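Local coordinates for halogenase (Chondromyces crocatus, PDB 3E1T), which probably uses bound FAD to halogenate a substrate on the route to chondrochloren, as an FAD-dependent halogenase of the tryptophan halogenase family, at residues R201-A204 / P205-G208; C259-I262 / K263-A267; R342-E345 / E346-R349; I383-E386 / E387-N390. All coordinates share one frame; numbering follows the deposited sequence.

Contact 1: residues R201-A204 / P205-G208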
ATOM      1  N   ARG A 201      23.523  -7.339   6.106  1.00 43.29           N
ATOM      2  CA  ARG A 201      22.372  -8.103   5.661  1.00 43.76           C
ATOM      3  C   ARG A 201      21.970  -9.157   6.692  1.00 44.18           C
ATOM      4  O   ARG A 201      22.762  -9.528   7.569  1.00 44.07           O
ATOM      5  CB  ARG A 201      22.674  -8.758   4.312  1.00 43.69           C
ATOM      6  CG  ARG A 201      23.003  -7.765   3.189  1.00 44.46           C
ATOM      7  CD  ARG A 201      21.750  -7.430   2.413  1.00 44.89           C
ATOM      8  NE  ARG A 201      21.901  -6.320   1.470  1.00 45.15           N
ATOM      9  CZ  ARG A 201      21.773  -5.034   1.790  1.00 43.72           C
ATOM     10  NH1 ARG A 201      21.525  -4.673   3.039  1.00 42.90           N
ATOM     11  NH2 ARG A 201      21.885  -4.107   0.855  1.00 44.64           N
ATOM     12  N   LEU A 202      20.728  -9.624   6.587  1.00 44.42           N
ATOM     13  CA  LEU A 202      20.235 -10.723   7.411  1.00 44.83           C
ATOM     14  C   LEU A 202      20.995 -12.020   7.096  1.00 45.20           C
ATOM     15  O   LEU A 202      21.490 -12.190   5.973  1.00 45.26           O
ATOM     16  CB  LEU A 202      18.722 -10.907   7.220  1.00 44.63           C
ATOM     17  CG  LEU A 202      17.795  -9.831   7.817  1.00 44.51           C
ATOM     18  CD1 LEU A 202      16.391  -9.983   7.271  1.00 44.43           C
ATOM     19  CD2 LEU A 202      17.770  -9.844   9.348  1.00 43.66           C
ATOM     20  N   PRO A 203      21.084 -12.936   8.084  1.00 45.55           N
ATOM     21  CA  PRO A 203      21.885 -14.161   7.981  1.00 45.84           C
ATOM     22  C   PRO A 203      21.314 -15.197   7.021  1.00 46.42           C
ATOM     23  O   PRO A 203      20.330 -14.928   6.328  1.00 46.36           O
ATOM     24  CB  PRO A 203      21.843 -14.743   9.406  1.00 45.86           C
ATOM     25  CG  PRO A 203      21.208 -13.720  10.273  1.00 45.78           C
ATOM     26  CD  PRO A 203      20.396 -12.837   9.386  1.00 45.49           C
ATOM     27  N   ALA A 204      21.945 -16.377   7.009  1.00 46.80           N
ATOM     28  CA  ALA A 204      21.414 -17.596   6.385  1.00 46.66           C
ATOM     29  C   ALA A 204      21.155 -17.379   4.897  1.00 46.81           C
ATOM     30  O   ALA A 204      21.964 -16.705   4.246  1.00 47.05           O
ATOM     31  CB  ALA A 204      20.166 -18.069   7.125  1.00 46.65           C
ATOM     32  N   PRO A 205      20.050 -17.948   4.345  1.00 46.53           N
ATOM     33  CA  PRO A 205      19.648 -17.581   2.989  1.00 46.52           C
ATOM     34  C   PRO A 205      18.652 -16.405   2.969  1.00 46.53           C
ATOM     35  O   PRO A 205      17.931 -16.222   1.989  1.00 46.84           O
ATOM     36  CB  PRO A 205      18.963 -18.852   2.492  1.00 46.58           C
ATOM     37  CG  PRO A 205      18.347 -19.453   3.721  1.00 46.10           C
ATOM     38  CD  PRO A 205      19.138 -18.962   4.912  1.00 46.72           C
ATOM     39  N   ARG A 206      18.625 -15.623   4.046  1.00 46.13           N
ATOM     40  CA  ARG A 206      17.605 -14.600   4.247  1.00 45.46           C
ATOM     41  C   ARG A 206      18.092 -13.180   3.983  1.00 44.79           C
ATOM     42  O   ARG A 206      17.466 -12.218   4.444  1.00 44.47           O
ATOM     43  CB  ARG A 206      17.059 -14.691   5.671  1.00 45.70           C
ATOM     44  CG  ARG A 206      16.006 -15.762   5.867  1.00 47.37           C
ATOM     45  CD  ARG A 206      15.841 -16.133   7.333  1.00 50.02           C
ATOM     46  NE  ARG A 206      15.881 -14.976   8.232  1.00 52.27           N
ATOM     47  CZ  ARG A 206      16.750 -14.811   9.232  1.00 53.09           C
ATOM     48  NH1 ARG A 206      17.677 -15.732   9.489  1.00 54.15           N
ATOM     49  NH2 ARG A 206      16.685 -13.719   9.987  1.00 52.32           N
ATOM     50  N   GLN A 207      19.189 -13.045   3.240  1.00 43.78           N
ATOM     51  CA  GLN A 207      19.791 -11.730   2.980  1.00 43.32           C
ATOM     52  C   GLN A 207      18.813 -10.732   2.353  1.00 42.87           C
ATOM     53  O   GLN A 207      18.946  -9.526   2.553  1.00 42.54           O
ATOM     54  CB  GLN A 207      21.024 -11.854   2.078  1.00 43.54           C
ATOM     55  CG  GLN A 207      22.144 -12.738   2.619  1.00 44.04           C
ATOM     56  CD  GLN A 207      22.054 -14.166   2.111  1.00 45.47           C
ATOM     57  OE1 GLN A 207      20.984 -14.779   2.139  1.00 45.23           O
ATOM     58  NE2 GLN A 207      23.183 -14.706   1.633  1.00 45.35           N
ATOM     59  N   GLY A 208      17.842 -11.247   1.596  1.00 42.58           N
ATOM     60  CA  GLY A 208      16.924 -10.419   0.808  1.00 42.30           C
ATOM     61  C   GLY A 208      15.582 -10.177   1.468  1.00 42.21           C
ATOM     62  O   GLY A 208      14.711  -9.502   0.894  1.00 42.60           O
TER
HETATM   63  O   HOH W   1      18.997  -8.130   4.759  1.00 35.77           O

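Contact 2: residues C259-I262 / K263-A267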
ATOM      1  N   CYS A 259      17.984   2.305  18.009  1.00 41.30           N
ATOM      2  CA  CYS A 259      17.463   0.987  17.658  1.00 41.29           C
ATOM      3  C   CYS A 259      18.625   0.018  17.405  1.00 41.43           C
ATOM      4  O   CYS A 259      19.170  -0.019  16.303  1.00 41.69           O
ATOM      5  CB  CYS A 259      16.550   1.077  16.429  1.00 40.97           C
ATOM      6  SG  CYS A 259      15.817  -0.504  15.946  1.00 40.49           S
ATOM      7  N   PRO A 260      19.023  -0.750  18.438  1.00 41.75           N
ATOM      8  CA  PRO A 260      20.179  -1.661  18.373  1.00 41.59           C
ATOM      9  C   PRO A 260      20.434  -2.374  17.034  1.00 41.72           C
ATOM     10  O   PRO A 260      21.507  -2.181  16.443  1.00 41.97           O
ATOM     11  CB  PRO A 260      19.886  -2.654  19.492  1.00 41.63           C
ATOM     12  CG  PRO A 260      19.256  -1.802  20.534  1.00 42.08           C
ATOM     13  CD  PRO A 260      18.413  -0.769  19.784  1.00 41.72           C
ATOM     14  N   ILE A 261      19.480  -3.176  16.552  1.00 41.21           N
ATOM     15  CA  ILE A 261      19.691  -3.909  15.297  1.00 41.16           C
ATOM     16  C   ILE A 261      19.977  -2.988  14.104  1.00 40.90           C
ATOM     17  O   ILE A 261      20.841  -3.294  13.277  1.00 40.75           O
ATOM     18  CB  ILE A 261      18.560  -4.930  14.968  1.00 41.22           C
ATOM     19  CG1 ILE A 261      18.900  -5.711  13.688  1.00 41.67           C
ATOM     20  CG2 ILE A 261      17.195  -4.244  14.851  1.00 41.06           C
ATOM     21  CD1 ILE A 261      18.247  -7.087  13.596  1.00 43.16           C
ATOM     22  N   ILE A 262      19.276  -1.858  14.035  1.00 40.42           N
ATOM     23  CA  ILE A 262      19.476  -0.905  12.945  1.00 40.28           C
ATOM     24  C   ILE A 262      20.817  -0.192  13.104  1.00 40.71           C
ATOM     25  O   ILE A 262      21.528   0.023  12.116  1.00 40.51           O
ATOM     26  CB  ILE A 262      18.312   0.131  12.844  1.00 40.10           C
ATOM     27  CG1 ILE A 262      16.951  -0.569  12.663  1.00 39.48           C
ATOM     28  CG2 ILE A 262      18.584   1.168  11.741  1.00 39.43           C
ATOM     29  CD1 ILE A 262      16.843  -1.548  11.479  1.00 38.04           C
ATOM     30  N   LYS A 263      21.158   0.169  14.341  1.00 41.17           N
ATOM     31  CA  LYS A 263      22.468   0.769  14.633  1.00 42.15           C
ATOM     32  C   LYS A 263      23.612  -0.123  14.138  1.00 42.36           C
ATOM     33  O   LYS A 263      24.534   0.347  13.458  1.00 42.26           O
ATOM     34  CB  LYS A 263      22.629   1.060  16.133  1.00 42.46           C
ATOM     35  CG  LYS A 263      23.959   1.759  16.479  1.00 43.31           C
ATOM     36  CD  LYS A 263      23.940   2.392  17.858  1.00 44.57           C
ATOM     37  CE  LYS A 263      25.350   2.804  18.319  1.00 45.50           C
ATOM     38  NZ  LYS A 263      26.117   3.604  17.308  1.00 46.83           N
ATOM     39  N   GLU A 264      23.538  -1.410  14.455  1.00 42.61           N
ATOM     40  CA  GLU A 264      24.592  -2.332  14.041  1.00 43.24           C
ATOM     41  C   GLU A 264      24.601  -2.601  12.529  1.00 43.08           C
ATOM     42  O   GLU A 264      25.666  -2.612  11.903  1.00 43.25           O
ATOM     43  CB  GLU A 264      24.593  -3.620  14.880  1.00 43.54           C
ATOM     44  CG  GLU A 264      23.554  -4.654  14.530  1.00 45.20           C
ATOM     45  CD  GLU A 264      24.058  -6.076  14.775  1.00 47.24           C
ATOM     46  OE1 GLU A 264      23.640  -6.693  15.780  1.00 48.61           O
ATOM     47  OE2 GLU A 264      24.878  -6.572  13.968  1.00 46.51           O
ATOM     48  N   TYR A 265      23.424  -2.765  11.926  1.00 42.40           N
ATOM     49  CA  TYR A 265      23.371  -3.027  10.492  1.00 41.91           C
ATOM     50  C   TYR A 265      23.884  -1.860   9.661  1.00 41.99           C
ATOM     51  O   TYR A 265      24.342  -2.066   8.532  1.00 41.70           O
ATOM     52  CB  TYR A 265      21.965  -3.445  10.050  1.00 41.72           C
ATOM     53  CG  TYR A 265      21.672  -4.920  10.237  1.00 42.14           C
ATOM     54  CD1 TYR A 265      21.948  -5.558  11.445  1.00 42.06           C
ATOM     55  CD2 TYR A 265      21.111  -5.674   9.213  1.00 42.01           C
ATOM     56  CE1 TYR A 265      21.682  -6.898  11.631  1.00 42.26           C
ATOM     57  CE2 TYR A 265      20.844  -7.030   9.385  1.00 42.35           C
ATOM     58  CZ  TYR A 265      21.131  -7.630  10.604  1.00 42.30           C
ATOM     59  OH  TYR A 265      20.868  -8.960  10.804  1.00 42.99           O
ATOM     60  N   LEU A 266      23.828  -0.647  10.214  1.00 41.78           N
ATOM     61  CA  LEU A 266      24.270   0.546   9.475  1.00 42.28           C
ATOM     62  C   LEU A 266      25.651   1.085   9.866  1.00 42.79           C
ATOM     63  O   LEU A 266      26.162   2.012   9.223  1.00 42.79           O
ATOM     64  CB  LEU A 266      23.216   1.667   9.532  1.00 41.86           C
ATOM     65  CG  LEU A 266      21.876   1.406   8.818  1.00 41.58           C
ATOM     66  CD1 LEU A 266      20.929   2.569   9.029  1.00 39.45           C
ATOM     67  CD2 LEU A 266      22.034   1.117   7.315  1.00 40.16           C
ATOM     68  N   ALA A 267      26.253   0.496  10.897  1.00 43.05           N
ATOM     69  CA  ALA A 267      27.613   0.855  11.307  1.00 44.02           C
ATOM     70  C   ALA A 267      28.627   0.854  10.147  1.00 44.11           C
ATOM     71  O   ALA A 267      29.397   1.809  10.020  1.00 44.46           O
ATOM     72  CB  ALA A 267      28.094  -0.026  12.478  1.00 43.81           C
TER

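Contact 3: residues R342-E345 / E346-R349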
ATOM      1  N   ARG A 342     -23.695  -3.303 -10.779  1.00 46.87           N
ATOM      2  CA  ARG A 342     -23.297  -4.630 -10.301  1.00 46.56           C
ATOM      3  C   ARG A 342     -21.780  -4.800 -10.293  1.00 45.66           C
ATOM      4  O   ARG A 342     -21.220  -5.318  -9.326  1.00 45.65           O
ATOM      5  CB  ARG A 342     -23.962  -5.766 -11.097  1.00 46.64           C
ATOM      6  CG  ARG A 342     -23.508  -7.156 -10.650  1.00 46.73           C
ATOM      7  CD  ARG A 342     -24.425  -8.290 -11.107  1.00 47.96           C
ATOM      8  NE  ARG A 342     -24.298  -9.450 -10.219  1.00 50.48           N
ATOM      9  CZ  ARG A 342     -24.798 -10.665 -10.453  1.00 52.39           C
ATOM     10  NH1 ARG A 342     -25.485 -10.924 -11.566  1.00 52.56           N
ATOM     11  NH2 ARG A 342     -24.604 -11.633  -9.562  1.00 52.29           N
ATOM     12  N   CYS A 343     -21.124  -4.339 -11.353  1.00 44.56           N
ATOM     13  CA  CYS A 343     -19.683  -4.517 -11.497  1.00 43.62           C
ATOM     14  C   CYS A 343     -18.833  -3.612 -10.585  1.00 42.45           C
ATOM     15  O   CYS A 343     -17.819  -4.058 -10.036  1.00 41.62           O
ATOM     16  CB  CYS A 343     -19.273  -4.378 -12.963  1.00 43.98           C
ATOM     17  SG  CYS A 343     -19.713  -5.844 -13.930  1.00 46.12           S
ATOM     18  N   PHE A 344     -19.245  -2.357 -10.421  1.00 41.07           N
ATOM     19  CA  PHE A 344     -18.490  -1.436  -9.578  1.00 39.84           C
ATOM     20  C   PHE A 344     -18.827  -1.602  -8.089  1.00 39.57           C
ATOM     21  O   PHE A 344     -17.995  -1.317  -7.226  1.00 39.28           O
ATOM     22  CB  PHE A 344     -18.635   0.002 -10.063  1.00 39.75           C
ATOM     23  CG  PHE A 344     -17.831   0.302 -11.306  1.00 39.30           C
ATOM     24  CD1 PHE A 344     -16.553   0.839 -11.206  1.00 38.40           C
ATOM     25  CD2 PHE A 344     -18.348   0.029 -12.573  1.00 38.67           C
ATOM     26  CE1 PHE A 344     -15.796   1.122 -12.351  1.00 40.12           C
ATOM     27  CE2 PHE A 344     -17.609   0.298 -13.727  1.00 39.15           C
ATOM     28  CZ  PHE A 344     -16.325   0.856 -13.619  1.00 39.49           C
ATOM     29  N   GLU A 345     -20.025  -2.097  -7.792  1.00 38.87           N
ATOM     30  CA  GLU A 345     -20.367  -2.494  -6.431  1.00 39.11           C
ATOM     31  C   GLU A 345     -19.532  -3.696  -5.996  1.00 37.99           C
ATOM     32  O   GLU A 345     -19.105  -3.772  -4.846  1.00 37.65           O
ATOM     33  CB  GLU A 345     -21.853  -2.816  -6.302  1.00 39.27           C
ATOM     34  CG  GLU A 345     -22.734  -1.597  -6.119  1.00 40.48           C
ATOM     35  CD  GLU A 345     -24.206  -1.957  -5.993  1.00 41.92           C
ATOM     36  OE1 GLU A 345     -24.628  -2.992  -6.585  1.00 45.28           O
ATOM     37  OE2 GLU A 345     -24.941  -1.202  -5.303  1.00 45.35           O
ATOM     38  N   GLU A 346     -19.286  -4.617  -6.926  1.00 36.75           N
ATOM     39  CA  GLU A 346     -18.433  -5.777  -6.669  1.00 35.75           C
ATOM     40  C   GLU A 346     -16.980  -5.378  -6.435  1.00 34.31           C
ATOM     41  O   GLU A 346     -16.314  -5.907  -5.545  1.00 33.89           O
ATOM     42  CB  GLU A 346     -18.523  -6.780  -7.822  1.00 36.47           C
ATOM     43  CG  GLU A 346     -17.870  -8.142  -7.529  1.00 38.89           C
ATOM     44  CD  GLU A 346     -18.597  -8.946  -6.446  1.00 42.74           C
ATOM     45  OE1 GLU A 346     -19.565  -8.438  -5.825  1.00 45.27           O
ATOM     46  OE2 GLU A 346     -18.188 -10.098  -6.203  1.00 44.06           O
ATOM     47  N   PHE A 347     -16.493  -4.458  -7.262  1.00 32.18           N
ATOM     48  CA  PHE A 347     -15.188  -3.873  -7.099  1.00 30.26           C
ATOM     49  C   PHE A 347     -14.976  -3.295  -5.677  1.00 29.88           C
ATOM     50  O   PHE A 347     -14.027  -3.671  -5.001  1.00 29.07           O
ATOM     51  CB  PHE A 347     -15.008  -2.782  -8.163  1.00 29.65           C
ATOM     52  CG  PHE A 347     -14.098  -1.659  -7.746  1.00 27.74           C
ATOM     53  CD1 PHE A 347     -12.793  -1.909  -7.344  1.00 26.06           C
ATOM     54  CD2 PHE A 347     -14.545  -0.352  -7.776  1.00 26.55           C
ATOM     55  CE1 PHE A 347     -11.948  -0.875  -6.985  1.00 25.23           C
ATOM     56  CE2 PHE A 347     -13.718   0.685  -7.413  1.00 24.40           C
ATOM     57  CZ  PHE A 347     -12.399   0.421  -7.016  1.00 25.36           C
ATOM     58  N   GLU A 348     -15.852  -2.384  -5.248  1.00 29.50           N
ATOM     59  CA  GLU A 348     -15.755  -1.771  -3.921  1.00 29.85           C
ATOM     60  C   GLU A 348     -15.853  -2.801  -2.784  1.00 29.75           C
ATOM     61  O   GLU A 348     -15.085  -2.746  -1.814  1.00 29.94           O
ATOM     62  CB  GLU A 348     -16.786  -0.648  -3.749  1.00 30.07           C
ATOM     63  CG  GLU A 348     -16.552   0.182  -2.471  1.00 30.83           C
ATOM     64  CD  GLU A 348     -17.153   1.563  -2.495  1.00 31.78           C
ATOM     65  OE1 GLU A 348     -17.548   2.045  -1.405  1.00 32.13           O
ATOM     66  OE2 GLU A 348     -17.184   2.200  -3.574  1.00 33.41           O
ATOM     67  N   ARG A 349     -16.766  -3.759  -2.927  1.00 29.52           N
ATOM     68  CA  ARG A 349     -16.962  -4.795  -1.925  1.00 30.58           C
ATOM     69  C   ARG A 349     -15.681  -5.609  -1.718  1.00 29.58           C
ATOM     70  O   ARG A 349     -15.211  -5.739  -0.603  1.00 29.91           O
ATOM     71  CB  ARG A 349     -18.122  -5.708  -2.337  1.00 30.21           C
ATOM     72  CG  ARG A 349     -18.545  -6.692  -1.266  1.00 33.27           C
ATOM     73  CD  ARG A 349     -19.562  -7.713  -1.818  1.00 33.38           C
ATOM     74  NE  ARG A 349     -18.964  -8.609  -2.813  1.00 40.73           N
ATOM     75  CZ  ARG A 349     -18.350  -9.759  -2.523  1.00 43.02           C
ATOM     76  NH1 ARG A 349     -18.232 -10.165  -1.258  1.00 44.52           N
ATOM     77  NH2 ARG A 349     -17.848 -10.504  -3.499  1.00 44.21           N
TER

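Contact 4: residues I383-E386 / E387-N390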
ATOM      1  N   ILE A 383      -8.559  -1.166  21.699  1.00 44.81           N
ATOM      2  CA  ILE A 383      -9.454  -0.579  22.686  1.00 48.09           C
ATOM      3  C   ILE A 383     -10.611  -1.541  22.895  1.00 50.09           C
ATOM      4  O   ILE A 383     -11.495  -1.684  22.041  1.00 50.39           O
ATOM      5  CB  ILE A 383      -9.899   0.858  22.294  1.00 48.19           C
ATOM      6  CG1 ILE A 383      -8.748   1.833  22.576  1.00 48.85           C
ATOM      7  CG2 ILE A 383     -11.140   1.292  23.076  1.00 48.75           C
ATOM      8  CD1 ILE A 383      -8.847   3.162  21.873  1.00 50.59           C
ATOM      9  N   ASN A 384     -10.563  -2.212  24.043  1.00 52.62           N
ATOM     10  CA  ASN A 384     -11.469  -3.310  24.365  1.00 55.05           C
ATOM     11  C   ASN A 384     -12.724  -2.892  25.153  1.00 56.30           C
ATOM     12  O   ASN A 384     -13.773  -2.628  24.548  1.00 56.78           O
ATOM     13  CB  ASN A 384     -10.717  -4.477  25.043  1.00 55.24           C
ATOM     14  CG  ASN A 384      -9.674  -4.018  26.083  1.00 56.54           C
ATOM     15  OD1 ASN A 384      -8.995  -4.853  26.687  1.00 57.72           O
ATOM     16  ND2 ASN A 384      -9.547  -2.704  26.289  1.00 56.59           N
ATOM     17  N   THR A 385     -12.607  -2.814  26.481  1.00 57.41           N
ATOM     18  CA  THR A 385     -13.746  -2.583  27.387  1.00 58.65           C
ATOM     19  C   THR A 385     -14.655  -3.815  27.459  1.00 59.33           C
ATOM     20  O   THR A 385     -14.791  -4.429  28.522  1.00 59.42           O
ATOM     21  CB  THR A 385     -14.587  -1.325  27.014  1.00 58.69           C
ATOM     22  OG1 THR A 385     -13.721  -0.205  26.794  1.00 58.76           O
ATOM     23  CG2 THR A 385     -15.587  -0.986  28.126  1.00 59.13           C
ATOM     24  N   GLU A 386     -15.257  -4.173  26.324  1.00 60.08           N
ATOM     25  CA  GLU A 386     -16.231  -5.261  26.254  1.00 60.92           C
ATOM     26  C   GLU A 386     -15.601  -6.626  26.537  1.00 61.23           C
ATOM     27  O   GLU A 386     -16.260  -7.513  27.089  1.00 61.58           O
ATOM     28  CB  GLU A 386     -16.945  -5.262  24.896  1.00 61.05           C
ATOM     29  CG  GLU A 386     -18.268  -6.031  24.866  1.00 62.02           C
ATOM     30  CD  GLU A 386     -19.451  -5.238  25.418  1.00 63.27           C
ATOM     31  OE1 GLU A 386     -19.245  -4.130  25.970  1.00 64.07           O
ATOM     32  OE2 GLU A 386     -20.596  -5.727  25.297  1.00 63.72           O
ATOM     33  N   GLU A 387     -14.335  -6.796  26.162  1.00 61.35           N
ATOM     34  CA  GLU A 387     -13.612  -8.019  26.504  1.00 61.64           C
ATOM     35  C   GLU A 387     -13.315  -8.063  28.006  1.00 61.27           C
ATOM     36  O   GLU A 387     -13.362  -9.128  28.620  1.00 61.36           O
ATOM     37  CB  GLU A 387     -12.325  -8.167  25.682  1.00 61.60           C
ATOM     38  CG  GLU A 387     -11.656  -9.534  25.837  1.00 62.10           C
ATOM     39  CD  GLU A 387     -10.535  -9.780  24.842  1.00 62.70           C
ATOM     40  OE1 GLU A 387     -10.522 -10.876  24.236  1.00 63.65           O
ATOM     41  OE2 GLU A 387      -9.668  -8.888  24.664  1.00 64.45           O
ATOM     42  N   ARG A 388     -13.030  -6.901  28.584  1.00 60.89           N
ATOM     43  CA  ARG A 388     -12.735  -6.787  30.009  1.00 60.81           C
ATOM     44  C   ARG A 388     -13.971  -7.047  30.866  1.00 60.04           C
ATOM     45  O   ARG A 388     -13.868  -7.616  31.958  1.00 60.26           O
ATOM     46  CB  ARG A 388     -12.135  -5.414  30.328  1.00 60.80           C
ATOM     47  CG  ARG A 388     -10.852  -5.115  29.556  1.00 61.46           C
ATOM     48  CD  ARG A 388     -10.172  -3.835  30.030  1.00 62.12           C
ATOM     49  NE  ARG A 388     -11.042  -2.661  29.931  1.00 64.97           N
ATOM     50  CZ  ARG A 388     -10.605  -1.404  29.873  1.00 66.05           C
ATOM     51  NH1 ARG A 388      -9.299  -1.149  29.889  1.00 66.64           N
ATOM     52  NH2 ARG A 388     -11.474  -0.401  29.786  1.00 66.16           N
ATOM     53  N   ALA A 389     -15.133  -6.623  30.369  1.00 59.09           N
ATOM     54  CA  ALA A 389     -16.413  -6.950  30.990  1.00 58.11           C
ATOM     55  C   ALA A 389     -16.638  -8.460  30.931  1.00 57.26           C
ATOM     56  O   ALA A 389     -17.006  -9.075  31.929  1.00 57.17           O
ATOM     57  CB  ALA A 389     -17.547  -6.207  30.300  1.00 58.24           C
ATOM     58  N   ASN A 390     -16.402  -9.046  29.758  1.00 56.28           N
ATOM     59  CA  ASN A 390     -16.483 -10.496  29.559  1.00 55.24           C
ATOM     60  C   ASN A 390     -15.556 -11.301  30.474  1.00 54.24           C
ATOM     61  O   ASN A 390     -15.954 -12.339  31.001  1.00 53.97           O
ATOM     62  CB  ASN A 390     -16.207 -10.858  28.093  1.00 55.55           C
ATOM     63  CG  ASN A 390     -17.468 -10.895  27.246  1.00 56.65           C
ATOM     64  OD1 ASN A 390     -18.314 -11.783  27.402  1.00 57.82           O
ATOM     65  ND2 ASN A 390     -17.593  -9.942  26.327  1.00 57.35           N
TER
HETATM   66  O   HOH W   2     -14.122  -4.879  23.385  1.00 44.49           O

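Contact 1: residues R201-A204 / P205-G208
Pro203 and Arg206 meet twice, once through the backbone and once through their side chains. Arg206 N donates to Pro203 O at 2.9 Å, in the carbonyl plane, and this bond closes the turn. Beyond it, the Arg206 side chain folds back beside the chain it has just left. A bend at chi3 (41°) swings the guanidinium round, bringing NH2 within 3.9 Å of Pro203 CD; Pro203 O lies over one face of the group. The same NH2 is 4.1 Å from Leu202 CD2 and is hydrogen-bonded to Thr80 OG1, a bond that probably limits the rotation of the guanidinium. An arginine suits this place because it is long enough to bring its guanidinium back beside Pro203 and Leu202 and still reach Thr80 of strand 75-82.

Leu202 is buried, and its CB rests 3.3 Å from Arg206 O. Its own carbonyl faces Gln207, with Leu202 O 3.5 Å from Gln207 CA in a CA-H...O contact. One water joins the two arms, accepting from Leu202 N at 2.9 Å and donating to Gln207 O at 2.6 Å.

Arg201 turns its chain at chi2 (-94°), laying CD 3.5 Å from Gln207 O. The Arg201 side chain also touches Tyr222 and Pro224 of strand 218-224, and its guanidinium is hydrogen-bonded to Ser226 O and Thr230 OG1.

Ala204 and Pro205 occupy the two central corners; Ala204 has a positive phi (59°), more common for glycine. This is a type II' beta turn from Pro203 to Arg206, set in the loop between strands 189-197 and 210-215.

Contact 2: residues C259-I262 / K263-A267
Cys259 and Lys263 make the first of four consecutive i to i+4 hydrogen bonds, Lys263 N to Cys259 O at 2.8 Å and almost straight. Glu264 N to Pro260 O and Tyr265 N to Ile261 O follow, and Leu266 N to Ile262 O, at 3.1 Å, is the most bent at 137°. Cys259 holds the N-cap position, and Pro260, which has no N-H to give, suits the first turn of the helix.

Apolar contacts come from side chains lying alongside each other. Ile261 CG1 sits 3.7 Å from Tyr265 CE1; with chi1 at -177°, CG1 trails opposite the backbone N, where the ring can meet it. One residue further on, Ile262 CG2 is 3.8 Å from Leu266 CD1, again a pair one turn apart. These branched residues suit a buried face: Ile262 and Leu266 both rest on Tyr222 and Ile256, and the Tyr265 ring packs edge-to-face with that of Tyr222.

Polar side chains lie on the outer side. Glu264 CG comes 3.3 Å from Ile261 O, and its OE2 forms a salt bridge with Lys200.

The chemistry is that of a short amphipathic helix, whose apolar face seals against strands 210-215 and 218-224 while its charged residues stay near solvent.

Contact 3: residues R342-E345 / E346-R349
Regular i to i+4 hydrogen bonds bind 342-345 to 346-349, from Glu346 N to Arg342 O at 3.2 Å through to Arg349 N to Glu345 O at 3.0 Å, as expected within a continuous alpha helix.

The side chains divide by face. On the buried face Phe344 and Phe347, three residues apart, meet obliquely with CD1 of Phe344 4.1 Å from CD2 of Phe347. Phe347 CB also lies 3.5 Å from Phe344 O, so the second ring starts close against the preceding turn. Phenylalanine suits this face because its wide apolar ring can touch the next ring and Ala299 together.

On a more exposed flank Glu346 and Arg349 form a bidentate, side-on salt bridge. Arg349 NE reaches Glu346 OE1 at 3.1 Å, and Arg349 NH2 reaches Glu346 OE2 at 2.8 Å. Both oxygens lie near the guanidinium plane, yet the nitrogens approach from above the carboxylate plane. Bends at Glu346 chi2 (67°) and Arg349 chi3 (67°) let the two chains converge. Glu346 OE2 also pairs with Arg350 NE, which should further favour the charged carboxylate.

Within the fold, Cys343 and Phe347 pack on helix 315-333, and both phenylalanines touch Ala299 of strand 298-300, at the edge of the parallel sheet. Glu348 secures the adjoining loop through Phe293 N, so helix 340-368 is joined here to a helix, a strand and a loop.

Contact 4: residues I383-E386 / E387-N390
This is the N-terminal end of helix 386-397: Thr385 is the N-cap residue, and its carbonyl takes the first i to i+4 bond, from Ala389 N to Thr385 O at 2.9 Å. Its hydroxyl makes no capping bond. Thr385 has a positive phi (71°), which turns the incoming loop into the helix.

Asn384, just before the cap, and Arg388, in the first turn, lie across each other at about a right angle. Asn384 CG is 3.8 Å from Arg388 CG, with the asparagine's chi1 (41°) placing the amide between its own backbone N and carbonyl carbon, where it faces the arginine stem. One end of the amide lies above one face of the guanidinium, toward its rim, with the planes inclined at 43°, so the groups overlap only in part and do not stack; a bend at chi3 of the long, flexible arginine allows this. Arg388 NE also passes 3.7 Å from Thr385 CA, so the arginine lies back over the loop instead of extending along the helix. An asparagine before the cap and an arginine one turn on both suit a solvent-facing helix end.

The loop carbonyl is used too. Water 2 donates to Asn384 O at 2.6 Å and accepts weakly from Glu387 N at 3.4 Å, a loose bridge from the loop to the first turn.

Further in, Asn390 doubles up on one acceptor. Its backbone N reaches Glu386 O at 3.1 Å and its side-chain ND2 reaches Glu386 O at 2.9 Å, the two donors coming from opposite faces of that carbonyl's plane.

In the fold
The contacts follow one another along the chain. Contacts 1 and 2 are neighbours, their centres 15 Å apart: the 201-208 turn meets helix 260-266, with Leu202 CD2 3.5 Å from Tyr265 OH, and both pack against strand 218-224 of the nine-stranded mixed sheet. Contact 3, on helix 340-368, lies across the chain's centre from them, about 41 and 46 Å away between centres, beside the five-stranded parallel sheet, whose Rossmann-type glycine pattern is consistent with FAD binding. Contact 4, on helix 386-397, is 35 Å from contact 3 between centres. Contacts 1 and 2 thus belong to the mixed-sheet region; contact 3 belongs to the parallel-sheet side, with the Phe347 side chain about 11 Å from FAD, and contact 4 lies apart from both, at the surface.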